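PDB 5M9N: tudor domain-containing protein 1 from Homo sapiens, which probably helps silence transposable elements in the male germline through the piRNA pathway, using its Tudor domains to recognise arginine-methylated partners such as Piwi proteins. Local coordinates for residues A[133-136]-A[137-140]; A[158-161]-A[162-166]; A[202-205]-A[206-210]. One frame throughout, in Å; residues are numbered along the deposited sequence.

Overall arrangement
All three interactions are local, each at the start of a helical turn, but they sit in two halves of the extended Tudor domain. Interaction 1 follows strand 131-132 in the Tudor half; its centre is about 38 Å from that of interaction 2 and about 40 Å from that of interaction 3, across the chain's centre. Interactions 2 and 3 share the other half and touch through Ala164 O and Leu208 CD2 at 3.9 Å. The chemistry of the three differs: a 3-10 turn with buried leucines in 133-140, a surface helix start capped by threonine in 158-166, and a partly buried helix with straight backbone bonds and an outer salt bridge in 202-210.

Interaction 1. Residues A[133-136]-A[137-140]; sequences PIIP and KLLE
A short 3-10 turn brings Ile135 against Leu138 and Ile134 against both Leu138 and Leu139. The evidence for the turn is a pair of successive bonds, each spanning three residues. Leu138 N reaches Ile135 O at 3.0 Å, with an angle at the hydrogen of 144°, and Leu139 N reaches Pro136 O at 3.1 Å. Both donors stand above the plane of the carbonyl they meet rather than on a lone pair. A weaker bond from Glu140 N to Lys137 O, at 3.4 Å, continues the series. The isoleucines both reach Leu138, by different branches. Ile134 directs CG1 away from its own backbone N (chi1 -158°), which carries this branch to Leu138 CB at 3.8 Å and lets CD1 go on to Leu139 CD2 at 4.0 Å. In Ile135, by contrast, chi1 of 54° places CG1 between the backbone N and the carbonyl carbon, where it meets Leu138 CD1 at 4.0 Å.

The turn follows strand 131-132, the outermost strand at one end of the five-stranded antiparallel sheet of the Tudor fold. Leu138 rests on Ser67, Leu68 and Tyr71 of helix 58-73, while in the neighbouring strand 88-92 Ile134 reaches Cys90 and Leu139 reaches Ile88. The disulfide between Cys72 and Cys132 joins the same helix to the same strand end, just before Pro133, whose carbonyl oxygen is hydrogen-bonded to Tyr71 OH. Leu138 O is hydrogen-bonded to Arg101 NH1. On the exposed side Lys137 NZ is 4.0 Å from Glu140 OE1, a long salt bridge.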
# COMPACT_ATOMS: atom_id res chain seq x y z
N PRO A 133 19.72 4.46 -1.46
CA PRO A 133 19.60 3.32 -0.50
C PRO A 133 18.99 3.72 0.86
O PRO A 133 18.92 4.90 1.17
CB PRO A 133 21.03 2.86 -0.30
CG PRO A 133 21.87 4.02 -0.71
CD PRO A 133 21.13 4.82 -1.72
N ILE A 134 18.50 2.71 1.60
CA ILE A 134 17.86 2.88 2.90
C ILE A 134 18.77 2.28 3.95
O ILE A 134 19.65 1.46 3.65
CB ILE A 134 16.43 2.23 2.95
CG1 ILE A 134 15.55 2.86 4.06
CG2 ILE A 134 16.52 0.71 3.06
CD1 ILE A 134 14.06 2.78 3.79
N ILE A 135 18.56 2.71 5.19
CA ILE A 135 19.24 2.11 6.36
C ILE A 135 18.23 1.46 7.30
O ILE A 135 17.06 1.83 7.27
CB ILE A 135 20.08 3.14 7.10
CG1 ILE A 135 19.23 4.35 7.46
CG2 ILE A 135 21.26 3.53 6.22
CD1 ILE A 135 19.86 5.15 8.56
N PRO A 136 18.67 0.52 8.16
CA PRO A 136 17.72 -0.24 8.97
C PRO A 136 16.94 0.62 9.98
O PRO A 136 15.82 0.26 10.31
CB PRO A 136 18.60 -1.27 9.71
CG PRO A 136 19.89 -1.26 8.99
CD PRO A 136 20.04 0.15 8.53
N LYS A 137 17.49 1.75 10.42
CA LYS A 137 16.70 2.66 11.27
C LYS A 137 15.39 3.05 10.59
O LYS A 137 14.38 3.14 11.24
CB LYS A 137 17.48 3.92 11.64
CG LYS A 137 16.75 4.92 12.57
CD LYS A 137 17.03 4.66 14.06
CE LYS A 137 16.03 5.37 15.00
NZ LYS A 137 16.40 5.27 16.46
N LEU A 138 15.39 3.25 9.27
CA LEU A 138 14.19 3.74 8.60
C LEU A 138 13.16 2.64 8.30
O LEU A 138 12.11 2.96 7.75
CB LEU A 138 14.56 4.51 7.34
CG LEU A 138 15.24 5.85 7.61
CD1 LEU A 138 15.95 6.40 6.38
CD2 LEU A 138 14.21 6.85 8.13
N LEU A 139 13.50 1.39 8.62
CA LEU A 139 12.58 0.24 8.56
C LEU A 139 11.96 -0.16 9.90
O LEU A 139 11.35 -1.21 10.01
CB LEU A 139 13.30 -1.00 7.95
CG LEU A 139 13.84 -0.84 6.54
CD1 LEU A 139 14.55 -2.11 6.08
CD2 LEU A 139 12.68 -0.54 5.62
N GLU A 140 12.08 0.69 10.91
CA GLU A 140 11.50 0.38 12.21
C GLU A 140 9.97 0.49 12.20
O GLU A 140 9.33 -0.34 12.82
CB GLU A 140 12.13 1.24 13.30
CG GLU A 140 13.56 0.83 13.57
CD GLU A 140 14.22 1.61 14.68
OE1 GLU A 140 13.71 2.70 15.03
OE2 GLU A 140 15.26 1.15 15.18

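Interaction 2. Residues A[158-161]-A[162-166]; sequences GIWT and PEAIC
Thr161 O is gripped by two backbone N-H groups of the helix that begins at Pro162. The sounder bond comes from Ile165 N, 3.2 Å from Thr161 O, nearly straight at the hydrogen (166°) and lying in the carbonyl plane. Ala164 N is closer to Thr161 O, at 2.7 Å, but bends so strongly that this bond is weak. The same N-H is also shared with the side chain of Thr161, whose OG1 accepts from Ala164 N at 3.5 Å, again weakly. Thr161 is the N-cap residue, and this weak bond is its capping bond: chi1 of 59° sets OG1 between its own backbone N and carbonyl carbon, turned to the first turn of the helix. Pro162 follows as the first helical residue, a place where its ring nitrogen, which carries no hydrogen, costs no helical bond. Its carbonyl oxygen takes Cys166 N at 2.9 Å, the next full helical bond.

Apolar contacts accompany the cap. Trp160, one residue before the N-cap, sets its CB 4.1 Å from CD1 of Ile165, the fourth helical residue. This pairing across the cap is a hydrophobic staple. Ile165 CD1 is also near Trp160 O (3.9 Å) and Thr161 O (3.8 Å). Ala164 CB meets the indole at its edge, near the ring plane, 4.0 Å from Trp160 CE3. The polar end of that indole is turned to another loop, where Trp160 NE1 is hydrogen-bonded to Glu48 OE1.

The ring is thus set among Thr46 and Pro47, in the turn between strands 36-44 and 49-54, and Val153 and Pro155 of strand 153-155. Glu163 and Ala164, at the start of helix 162-172, touch Phe213 in the loop just before strand 214-216.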
# COMPACT_ATOMS: atom_id res chain seq x y z
N GLY A 158 -16.35 -13.09 -14.12
CA GLY A 158 -15.03 -13.74 -14.02
C GLY A 158 -13.88 -12.75 -14.09
O GLY A 158 -12.70 -13.11 -13.87
N ILE A 159 -14.21 -11.52 -14.46
CA ILE A 159 -13.28 -10.41 -14.51
C ILE A 159 -13.99 -9.22 -13.85
O ILE A 159 -15.17 -9.02 -14.16
CB ILE A 159 -13.00 -9.97 -15.96
CG1 ILE A 159 -12.76 -11.15 -16.91
CG2 ILE A 159 -11.82 -9.00 -15.99
CD1 ILE A 159 -11.51 -11.96 -16.65
N TRP A 160 -13.28 -8.43 -13.02
CA TRP A 160 -13.85 -7.12 -12.52
C TRP A 160 -13.76 -6.04 -13.59
O TRP A 160 -12.68 -5.75 -14.13
CB TRP A 160 -13.19 -6.60 -11.24
CG TRP A 160 -13.28 -7.55 -10.11
CD1 TRP A 160 -12.31 -8.41 -9.73
CD2 TRP A 160 -14.38 -7.75 -9.21
NE1 TRP A 160 -12.73 -9.14 -8.66
CE2 TRP A 160 -14.00 -8.76 -8.31
CE3 TRP A 160 -15.67 -7.18 -9.08
CZ2 TRP A 160 -14.83 -9.21 -7.27
CZ3 TRP A 160 -16.51 -7.64 -8.05
CH2 TRP A 160 -16.09 -8.65 -7.16
N THR A 161 -14.92 -5.50 -13.91
CA THR A 161 -15.05 -4.45 -14.90
C THR A 161 -14.79 -3.09 -14.24
O THR A 161 -15.18 -2.89 -13.08
CB THR A 161 -16.46 -4.42 -15.48
OG1 THR A 161 -17.40 -4.20 -14.43
CG2 THR A 161 -16.77 -5.72 -16.12
N PRO A 162 -14.16 -2.14 -14.99
CA PRO A 162 -13.84 -0.79 -14.48
C PRO A 162 -15.02 -0.07 -13.87
O PRO A 162 -14.82 0.84 -13.06
CB PRO A 162 -13.33 -0.03 -15.71
CG PRO A 162 -13.73 -0.85 -16.89
CD PRO A 162 -13.78 -2.27 -16.42
N GLU A 163 -16.23 -0.46 -14.28
CA GLU A 163 -17.42 -0.00 -13.63
C GLU A 163 -17.63 -0.52 -12.21
O GLU A 163 -18.17 0.20 -11.38
CB GLU A 163 -18.64 -0.36 -14.46
CG GLU A 163 -19.88 0.27 -13.88
CD GLU A 163 -20.98 0.50 -14.89
OE1 GLU A 163 -20.94 -0.17 -15.95
OE2 GLU A 163 -21.88 1.34 -14.59
N ALA A 164 -17.32 -1.79 -11.96
CA ALA A 164 -17.41 -2.33 -10.60
C ALA A 164 -16.41 -1.61 -9.72
O ALA A 164 -16.70 -1.21 -8.61
CB ALA A 164 -17.15 -3.82 -10.57
N ILE A 165 -15.20 -1.46 -10.26
CA ILE A 165 -14.10 -0.77 -9.60
C ILE A 165 -14.42 0.71 -9.27
O ILE A 165 -14.10 1.20 -8.19
CB ILE A 165 -12.85 -0.93 -10.46
CG1 ILE A 165 -12.41 -2.41 -10.47
CG2 ILE A 165 -11.72 -0.05 -9.97
CD1 ILE A 165 -11.65 -2.79 -11.74
N CYS A 166 -15.02 1.39 -10.24
CA CYS A 166 -15.54 2.75 -10.07
C CYS A 166 -16.49 2.85 -8.89
O CYS A 166 -16.35 3.70 -8.04
CB CYS A 166 -16.27 3.16 -11.34
SG CYS A 166 -16.76 4.88 -11.34

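Interaction 3. Residues A[202-205]-A[206-210]; sequences VSVS and KVLLD
Val207 N, Leu208 N and Leu209 N are satisfied by carbonyls four residues back. Ser203 O takes Val207 N at 3.3 Å, Val204 O takes Leu208 N at 3.3 Å, and Ser205 O takes Leu209 N at 3.1 Å. The last is the straightest (170° at the hydrogen), nearly along the C=O axis. Apolar branches lie close to two of these oxygens: Val207 CG2 comes to 3.4 Å from Ser203 O, and Leu209 CD1 to 3.4 Å from Ser205 O. Ser205 OG is hydrogen-bonded to Ala151 O, just beyond strand 146-150. On the outer face Lys206 bends at its second and fourth side-chain torsions, so that NZ donates to the syn lone pair of Asp210 OD2 at 3.0 Å, a salt bridge between residues one turn apart. Val204 and Leu208 turn to strand 146-150 and helix 162-172.

Ser203, the N-cap residue, has OG 3.7 Å from Lys206 N and marks the switch from strand 202-203 to helix 204-210. Backbone bonds join Val202 to Asp195 and Val204 to Leu193 of strand 189-195, and Leu208 to Ala214. The curled mixed sheet with its helices is consistent with the OB-fold (SN-like) half of an extended Tudor domain.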
# COMPACT_ATOMS: atom_id res chain seq x y z
N VAL A 202 -23.40 -0.31 5.83
CA VAL A 202 -23.30 -0.76 4.45
C VAL A 202 -21.94 -1.48 4.22
O VAL A 202 -20.87 -0.93 4.53
CB VAL A 202 -23.55 0.39 3.44
CG1 VAL A 202 -24.90 1.08 3.74
CG2 VAL A 202 -22.45 1.43 3.46
N SER A 203 -22.03 -2.73 3.74
CA SER A 203 -20.89 -3.58 3.42
C SER A 203 -20.57 -3.29 2.00
O SER A 203 -21.49 -3.21 1.17
CB SER A 203 -21.30 -5.05 3.56
OG SER A 203 -20.24 -5.97 3.31
N VAL A 204 -19.28 -3.13 1.69
CA VAL A 204 -18.90 -2.88 0.33
C VAL A 204 -19.24 -4.13 -0.49
O VAL A 204 -19.73 -3.99 -1.58
CB VAL A 204 -17.41 -2.44 0.19
CG1 VAL A 204 -17.00 -2.31 -1.28
CG2 VAL A 204 -17.19 -1.11 0.91
N SER A 205 -18.97 -5.32 0.06
CA SER A 205 -19.33 -6.61 -0.56
C SER A 205 -20.82 -6.65 -0.96
O SER A 205 -21.13 -6.94 -2.10
CB SER A 205 -19.03 -7.78 0.40
OG SER A 205 -17.62 -7.96 0.63
N LYS A 206 -21.71 -6.32 -0.03
CA LYS A 206 -23.20 -6.41 -0.25
C LYS A 206 -23.67 -5.49 -1.39
O LYS A 206 -24.44 -5.91 -2.23
CB LYS A 206 -24.00 -6.12 1.06
CG LYS A 206 -25.54 -6.22 0.95
CD LYS A 206 -26.03 -7.48 0.20
CE LYS A 206 -27.48 -7.90 0.51
NZ LYS A 206 -28.43 -6.75 0.68
N VAL A 207 -23.15 -4.28 -1.43
CA VAL A 207 -23.53 -3.33 -2.48
C VAL A 207 -23.11 -3.85 -3.87
O VAL A 207 -23.87 -3.75 -4.83
CB VAL A 207 -22.92 -1.94 -2.26
CG1 VAL A 207 -23.25 -1.02 -3.44
CG2 VAL A 207 -23.40 -1.31 -0.96
N LEU A 208 -21.90 -4.40 -3.98
CA LEU A 208 -21.43 -4.98 -5.24
C LEU A 208 -22.26 -6.21 -5.71
O LEU A 208 -22.51 -6.37 -6.92
CB LEU A 208 -19.94 -5.35 -5.16
CG LEU A 208 -18.94 -4.20 -5.03
CD1 LEU A 208 -17.54 -4.75 -4.79
CD2 LEU A 208 -18.93 -3.32 -6.28
N LEU A 209 -22.64 -7.07 -4.76
CA LEU A 209 -23.60 -8.15 -4.99
C LEU A 209 -24.97 -7.60 -5.42
O LEU A 209 -25.53 -8.06 -6.41
CB LEU A 209 -23.76 -9.01 -3.74
CG LEU A 209 -22.52 -9.84 -3.38
CD1 LEU A 209 -22.38 -10.11 -1.89
CD2 LEU A 209 -22.51 -11.15 -4.15
N ASP A 210 -25.49 -6.60 -4.71
CA ASP A 210 -26.79 -6.01 -5.05
C ASP A 210 -26.80 -5.34 -6.42
O ASP A 210 -27.80 -5.39 -7.12
CB ASP A 210 -27.27 -5.03 -3.97
CG ASP A 210 -27.65 -5.72 -2.68
OD1 ASP A 210 -27.69 -6.97 -2.61
OD2 ASP A 210 -27.92 -5.02 -1.69